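Local coordinates for putative periplasmic protein (Salmonella enterica subsp. enterica serovar Typhimurium, PDB 4J32) that probably protects the bacterium from the type VI secretion amidase effector Tae4, a peptidoglycan hydrolase, by binding it in a toxin-inhibitor complex in the periplasm, at residues Y8-L13 / Y46-V51; N16-H21 / H55-I60. All blocks are in the same frame, centred on the assembly; numbering follows the deposited sequence. Where two conformers were deposited one is given.

Interaction 1. Residues Y8-L13 / Y46-V51; sequences YSQSEL and YGKQSV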
loop_
_atom_site.group_PDB
_atom_site.type_symbol
_atom_site.label_atom_id
_atom_site.label_comp_id
_atom_site.label_asym_id
_atom_site.label_seq_id
_atom_site.Cartn_x
_atom_site.Cartn_y
_atom_site.Cartn_z
ATOM N N TYR B 8 4.731 -2.127 -17.624
ATOM C CA TYR B 8 3.436 -2.742 -17.328
ATOM C C TYR B 8 2.510 -2.775 -18.545
ATOM O O TYR B 8 2.459 -1.822 -19.335
ATOM C CB TYR B 8 2.749 -2.017 -16.159
ATOM C CG TYR B 8 3.515 -2.185 -14.857
ATOM C CD1 TYR B 8 3.600 -3.435 -14.239
ATOM C CD2 TYR B 8 4.123 -1.081 -14.240
ATOM C CE1 TYR B 8 4.320 -3.610 -13.038
ATOM C CE2 TYR B 8 4.850 -1.237 -13.031
ATOM C CZ TYR B 8 4.930 -2.500 -12.449
ATOM O OH TYR B 8 5.635 -2.658 -11.273
ATOM N N SER B 9 1.775 -3.882 -18.667
ATOM C CA SER B 9 0.717 -4.003 -19.667
ATOM C C SER B 9 -0.456 -3.094 -19.260
ATOM O O SER B 9 -0.517 -2.603 -18.127
ATOM C CB SER B 9 0.229 -5.453 -19.726
ATOM O OG SER B 9 -0.524 -5.779 -18.552
ATOM N N GLN B 10 -1.394 -2.883 -20.180
ATOM C CA GLN B 10 -2.566 -2.043 -19.861
ATOM C C GLN B 10 -3.375 -2.570 -18.672
ATOM O O GLN B 10 -3.795 -1.800 -17.803
ATOM C CB GLN B 10 -3.455 -1.883 -21.090
ATOM C CG GLN B 10 -2.796 -1.049 -22.200
ATOM C CD GLN B 10 -2.711 0.417 -21.785
ATOM O OE1 GLN B 10 -3.738 1.065 -21.580
ATOM N NE2 GLN B 10 -1.485 0.932 -21.639
ATOM N N SER B 11 -3.619 -3.878 -18.634
ATOM C CA SER B 11 -4.339 -4.455 -17.488
ATOM C C SER B 11 -3.558 -4.312 -16.168
ATOM O O SER B 11 -4.143 -3.987 -15.114
ATOM C CB SER B 11 -4.724 -5.910 -17.747
ATOM O OG SER B 11 -3.582 -6.747 -17.775
ATOM N N GLU B 12 -2.241 -4.528 -16.224
ATOM C CA GLU B 12 -1.368 -4.374 -15.064
ATOM C C GLU B 12 -1.371 -2.930 -14.578
ATOM O O GLU B 12 -1.425 -2.675 -13.369
ATOM C CB GLU B 12 0.073 -4.782 -15.433
ATOM C CG GLU B 12 0.262 -6.292 -15.535
ATOM C CD GLU B 12 1.617 -6.732 -16.122
ATOM O OE1 GLU B 12 2.322 -5.958 -16.813
ATOM O OE2 GLU B 12 1.974 -7.906 -15.877
ATOM N N LEU B 13 -1.351 -1.977 -15.501
ATOM C CA LEU B 13 -1.433 -0.551 -15.090
ATOM C C LEU B 13 -2.724 -0.277 -14.314
ATOM O O LEU B 13 -2.723 0.454 -13.322
ATOM C CB LEU B 13 -1.350 0.397 -16.293
ATOM C CG LEU B 13 -0.032 0.531 -17.052
ATOM C CD1 LEU B 13 -0.260 1.314 -18.346
ATOM C CD2 LEU B 13 1.031 1.232 -16.180
ATOM N N TYR B 46 0.042 6.342 -18.357
ATOM C CA TYR B 46 0.386 5.331 -19.377
ATOM C C TYR B 46 -0.806 4.504 -19.868
ATOM O O TYR B 46 -0.688 3.718 -20.833
ATOM C CB TYR B 46 1.500 4.429 -18.848
ATOM C CG TYR B 46 2.840 5.139 -18.747
ATOM C CD1 TYR B 46 3.616 5.376 -19.886
ATOM C CD2 TYR B 46 3.314 5.602 -17.525
ATOM C CE1 TYR B 46 4.872 6.036 -19.798
ATOM C CE2 TYR B 46 4.562 6.276 -17.431
ATOM C CZ TYR B 46 5.326 6.477 -18.567
ATOM O OH TYR B 46 6.573 7.104 -18.474
ATOM N N GLY B 47 -1.954 4.690 -19.229
ATOM C CA GLY B 47 -3.188 4.019 -19.682
ATOM C C GLY B 47 -3.715 4.569 -21.000
ATOM O O GLY B 47 -3.387 5.687 -21.393
ATOM N N LYS B 48 -4.504 3.756 -21.706
ATOM C CA LYS B 48 -5.142 4.161 -22.959
ATOM C C LYS B 48 -6.661 4.270 -22.759
ATOM O O LYS B 48 -7.419 4.448 -23.731
ATOM C CB LYS B 48 -4.821 3.150 -24.083
ATOM C CG LYS B 48 -3.310 3.031 -24.444
ATOM C CD LYS B 48 -2.727 4.404 -24.780
ATOM C CE LYS B 48 -1.327 4.330 -25.386
ATOM N NZ LYS B 48 -1.021 5.606 -26.139
ATOM N N GLN B 49 -7.073 4.216 -21.494
ATOM C CA GLN B 49 -8.498 4.215 -21.130
ATOM C C GLN B 49 -8.978 5.606 -20.775
ATOM O O GLN B 49 -8.203 6.452 -20.286
ATOM C CB GLN B 49 -8.785 3.275 -19.940
ATOM C CG GLN B 49 -8.509 1.778 -20.224
ATOM C CD GLN B 49 -7.011 1.479 -20.341
ATOM O OE1 GLN B 49 -6.209 1.955 -19.540
ATOM N NE2 GLN B 49 -6.634 0.686 -21.345
ATOM N N SER B 50 -10.278 5.803 -20.965
ATOM C CA SER B 50 -10.967 7.036 -20.584
ATOM C C SER B 50 -11.058 7.133 -19.070
ATOM O O SER B 50 -10.960 6.123 -18.355
ATOM C CB SER B 50 -12.390 7.043 -21.154
ATOM O OG SER B 50 -12.362 7.056 -22.580
ATOM N N VAL B 51 -11.276 8.346 -18.582
ATOM C CA VAL B 51 -11.209 8.573 -17.132
ATOM C C VAL B 51 -12.307 7.820 -16.362
ATOM O O VAL B 51 -12.126 7.461 -15.193
ATOM C CB VAL B 51 -11.234 10.097 -16.802
ATOM C CG1 VAL B 51 -12.671 10.711 -16.978
ATOM C CG2 VAL B 51 -10.631 10.360 -15.421
HETATM O O HOH W 1 -3.941 1.130 -18.373
#

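Interaction 2. Residues N16-H21 / H55-I60; sequences NWALSH and HEIDEI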
loop_
_atom_site.group_PDB
_atom_site.type_symbol
_atom_site.label_atom_id
_atom_site.label_comp_id
_atom_site.label_asym_id
_atom_site.label_seq_id
_atom_site.Cartn_x
_atom_site.Cartn_y
_atom_site.Cartn_z
ATOM N N ASN B 16 -2.518 -1.730 -10.940
ATOM C CA ASN B 16 -1.580 -0.910 -10.143
ATOM C C ASN B 16 -2.237 0.365 -9.680
ATOM O O ASN B 16 -2.049 0.788 -8.525
ATOM C CB ASN B 16 -0.296 -0.585 -10.923
ATOM C CG ASN B 16 0.584 -1.801 -11.186
ATOM O OD1 ASN B 16 0.367 -2.894 -10.666
ATOM N ND2 ASN B 16 1.596 -1.606 -12.026
ATOM N N TRP B 17 -2.993 0.996 -10.599
ATOM C CA TRP B 17 -3.825 2.146 -10.277
ATOM C C TRP B 17 -4.810 1.812 -9.165
ATOM O O TRP B 17 -4.949 2.567 -8.209
ATOM C CB TRP B 17 -4.576 2.686 -11.523
ATOM C CG TRP B 17 -5.141 4.066 -11.264
ATOM C CD1 TRP B 17 -4.535 5.249 -11.552
ATOM C CD2 TRP B 17 -6.381 4.392 -10.628
ATOM N NE1 TRP B 17 -5.315 6.296 -11.145
ATOM C CE2 TRP B 17 -6.457 5.804 -10.568
ATOM C CE3 TRP B 17 -7.449 3.627 -10.116
ATOM C CZ2 TRP B 17 -7.561 6.486 -10.013
ATOM C CZ3 TRP B 17 -8.540 4.297 -9.559
ATOM C CH2 TRP B 17 -8.598 5.718 -9.518
ATOM N N ALA B 18 -5.518 0.695 -9.305
ATOM C CA ALA B 18 -6.506 0.310 -8.298
ATOM C C ALA B 18 -5.873 0.248 -6.889
ATOM O O ALA B 18 -6.421 0.805 -5.909
ATOM C CB ALA B 18 -7.139 -1.047 -8.687
ATOM N N LEU B 19 -4.731 -0.417 -6.788
ATOM C CA LEU B 19 -4.068 -0.573 -5.502
ATOM C C LEU B 19 -3.618 0.778 -4.907
ATOM O O LEU B 19 -3.935 1.086 -3.739
ATOM C CB LEU B 19 -2.888 -1.538 -5.628
ATOM C CG LEU B 19 -2.012 -1.710 -4.377
ATOM C CD1 LEU B 19 -2.868 -2.134 -3.130
ATOM C CD2 LEU B 19 -0.922 -2.746 -4.700
ATOM N N SER B 20 -2.907 1.579 -5.705
ATOM C CA SER B 20 -2.401 2.858 -5.201
ATOM C C SER B 20 -3.532 3.815 -4.860
ATOM O O SER B 20 -3.452 4.505 -3.836
ATOM C CB SER B 20 -1.377 3.510 -6.141
ATOM O OG SER B 20 -1.809 3.452 -7.481
ATOM N N HIS B 21 -4.587 3.838 -5.682
ATOM C CA HIS B 21 -5.740 4.683 -5.389
ATOM C C HIS B 21 -6.392 4.281 -4.059
ATOM O O HIS B 21 -6.736 5.141 -3.244
ATOM C CB HIS B 21 -6.768 4.641 -6.522
ATOM C CG HIS B 21 -7.973 5.479 -6.252
ATOM N ND1 HIS B 21 -7.935 6.856 -6.257
ATOM C CD2 HIS B 21 -9.245 5.135 -5.946
ATOM C CE1 HIS B 21 -9.140 7.325 -5.976
ATOM N NE2 HIS B 21 -9.947 6.298 -5.762
ATOM N N HIS B 55 -12.859 6.140 -12.446
ATOM C CA HIS B 55 -14.010 6.478 -11.599
ATOM C C HIS B 55 -14.741 5.206 -11.152
ATOM O O HIS B 55 -15.202 5.122 -10.007
ATOM C CB HIS B 55 -15.022 7.391 -12.317
ATOM C CG HIS B 55 -14.480 8.721 -12.738
ATOM N ND1 HIS B 55 -15.212 9.595 -13.519
ATOM C CD2 HIS B 55 -13.279 9.316 -12.525
ATOM C CE1 HIS B 55 -14.490 10.678 -13.752
ATOM N NE2 HIS B 55 -13.312 10.531 -13.171
ATOM N N GLU B 56 -14.871 4.231 -12.056
ATOM C CA GLU B 56 -15.541 2.972 -11.686
ATOM C C GLU B 56 -14.674 2.110 -10.744
ATOM O O GLU B 56 -15.190 1.475 -9.829
ATOM C CB GLU B 56 -15.910 2.169 -12.936
ATOM C CG GLU B 56 -16.925 1.033 -12.652
ATOM C CD GLU B 56 -18.268 1.475 -12.069
ATOM O OE1 GLU B 56 -18.617 2.688 -12.050
ATOM O OE2 GLU B 56 -19.028 0.567 -11.639
ATOM N N ILE B 57 -13.372 2.059 -10.996
ATOM C CA ILE B 57 -12.438 1.411 -10.061
ATOM C C ILE B 57 -12.593 2.029 -8.657
ATOM O O ILE B 57 -12.681 1.310 -7.654
ATOM C CB ILE B 57 -10.986 1.488 -10.550
ATOM C CG1 ILE B 57 -10.850 0.659 -11.831
ATOM C CG2 ILE B 57 -10.013 0.945 -9.463
ATOM C CD1 ILE B 57 -9.483 0.795 -12.587
ATOM N N ASP B 58 -12.638 3.356 -8.601
ATOM C CA ASP B 58 -12.943 4.062 -7.337
ATOM C C ASP B 58 -14.261 3.642 -6.692
ATOM O O ASP B 58 -14.304 3.478 -5.465
ATOM C CB ASP B 58 -12.928 5.582 -7.547
ATOM C CG ASP B 58 -13.363 6.360 -6.310
ATOM O OD1 ASP B 58 -12.556 6.476 -5.352
ATOM O OD2 ASP B 58 -14.509 6.873 -6.297
ATOM N N GLU B 59 -15.329 3.478 -7.483
ATOM C CA GLU B 59 -16.616 3.014 -6.928
ATOM C C GLU B 59 -16.458 1.684 -6.196
ATOM O O GLU B 59 -17.060 1.467 -5.123
ATOM C CB GLU B 59 -17.690 2.881 -8.027
ATOM C CG GLU B 59 -18.188 4.208 -8.580
ATOM C CD GLU B 59 -18.930 5.035 -7.541
ATOM O OE1 GLU B 59 -18.859 6.277 -7.620
ATOM O OE2 GLU B 59 -19.595 4.449 -6.669
ATOM N N ILE B 60 -15.660 0.789 -6.773
ATOM C CA ILE B 60 -15.428 -0.525 -6.145
ATOM C C ILE B 60 -14.519 -0.378 -4.931
ATOM O O ILE B 60 -14.779 -0.984 -3.888
ATOM C CB ILE B 60 -14.880 -1.581 -7.147
ATOM C CG1 ILE B 60 -15.805 -1.660 -8.369
ATOM C CG2 ILE B 60 -14.714 -2.962 -6.461
ATOM C CD1 ILE B 60 -15.216 -2.492 -9.556
#

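Interaction 1. Residues Y8-L13 / Y46-V51
Over one face of the Gln10 carboxamide lie CB and CG of Lys48, offset toward OE1, with Lys48 CG 3.8 Å from Gln10 CD; the polar partners, all from the loop 46-51, are at its edges. The amide of Gln49 lies nearby, its plane turned 38° from that of Gln10. At one end of the Gln10 group, NE2 donates to Tyr46 O at 3.0 Å; the bond is nearly straight, lies in the plane of the donor amide, and reaches the carbonyl from above its plane. At the other end, OE1 receives two in-plane bonds on its lone pairs, from Lys48 N at 2.8 Å and from Gln49 NE2 at 2.9 Å. Three bonds thus fix the rotation of the amide, and glutamine suits the place because one group both donates and accepts. A bend at chi2 (-71°) folds its chain toward the loop. Gln10 opens helix 10-26, whose start is closed by a capping box: Glu12 N donates to Ser9 OG, and Ser9 N returns a straight bond to Glu12 OE1. The loop itself joins helix 30-46 to helix 51-65. A water bridges Gln49 OE1 and Gln10 O, and Gln49 NE2 is also hydrogen-bonded to Glu100 O. Alongside the polar contacts, Leu13 CD1 packs 3.6 Å from Tyr46 CB. Tyr46 OH is hydrogen-bonded to Arg137 NE of the chain of Putative cytoplasmic protein.

Interaction 2. Residues N16-H21 / H55-I60
A buried histidine-carboxylate hydrogen bond ties two helices together: His21 NE2 donates to Asp58 OD1 at 2.6 Å, short and nearly straight. It belongs to a helix-helix crossing in an all-helical fold, between helix 10-26 and helix 51-65; the axes of segments 16-21 and 55-60 approach to 10.1 Å and cross at -51°. The carboxylate oxygen sits at the edge of the imidazole, in its plane, and uses its anti lone pair; the carboxylate itself is turned 72° from the ring. Both side chains extend with CG anti to the backbone N, which lets them span the gap. Lys62 forms a salt bridge to the same OD1; the carboxylate would tend to raise the pKa of the imidazole, an effect that Lys62 probably tempers. Ile57 points its CG2 branch at helix 10-26, meeting Ala18 CB at 3.6 Å, where a small residue allows the backbones to come close. The same methyl lies in the plane of the Trp17 indole, at its edge. One turn before His21 in the same helix, Trp17 has a face covered by His21 CB, while Trp17 CH2 lies over one face of the imidazole, 3.3 Å above its plane and offset toward the rim.

Overall arrangement
Helix 10-26 runs through both contacts: its first turn meets the loop 46-51 in interaction 1, and its middle crosses helix 51-65 in interaction 2. The centres of the contacts are about 12 Å apart, and their segments alternate along the chain. They touch where Tyr8 CD2 packs 3.4 Å from Asn16 ND2. Both border the chain of Putative cytoplasmic protein, through Arg137 and Arg92 near interaction 1 and Tyr52 near interaction 2. Both also reach the second subunit, where Tyr8 OH is hydrogen-bonded to Asp84 and Asn16 packs on His87. Two molecules probably from crystallisation bind here: a citrate accepts from Ser11 N, and a 2-ethoxyethanol is hydrogen-bonded to Asn16 OD1.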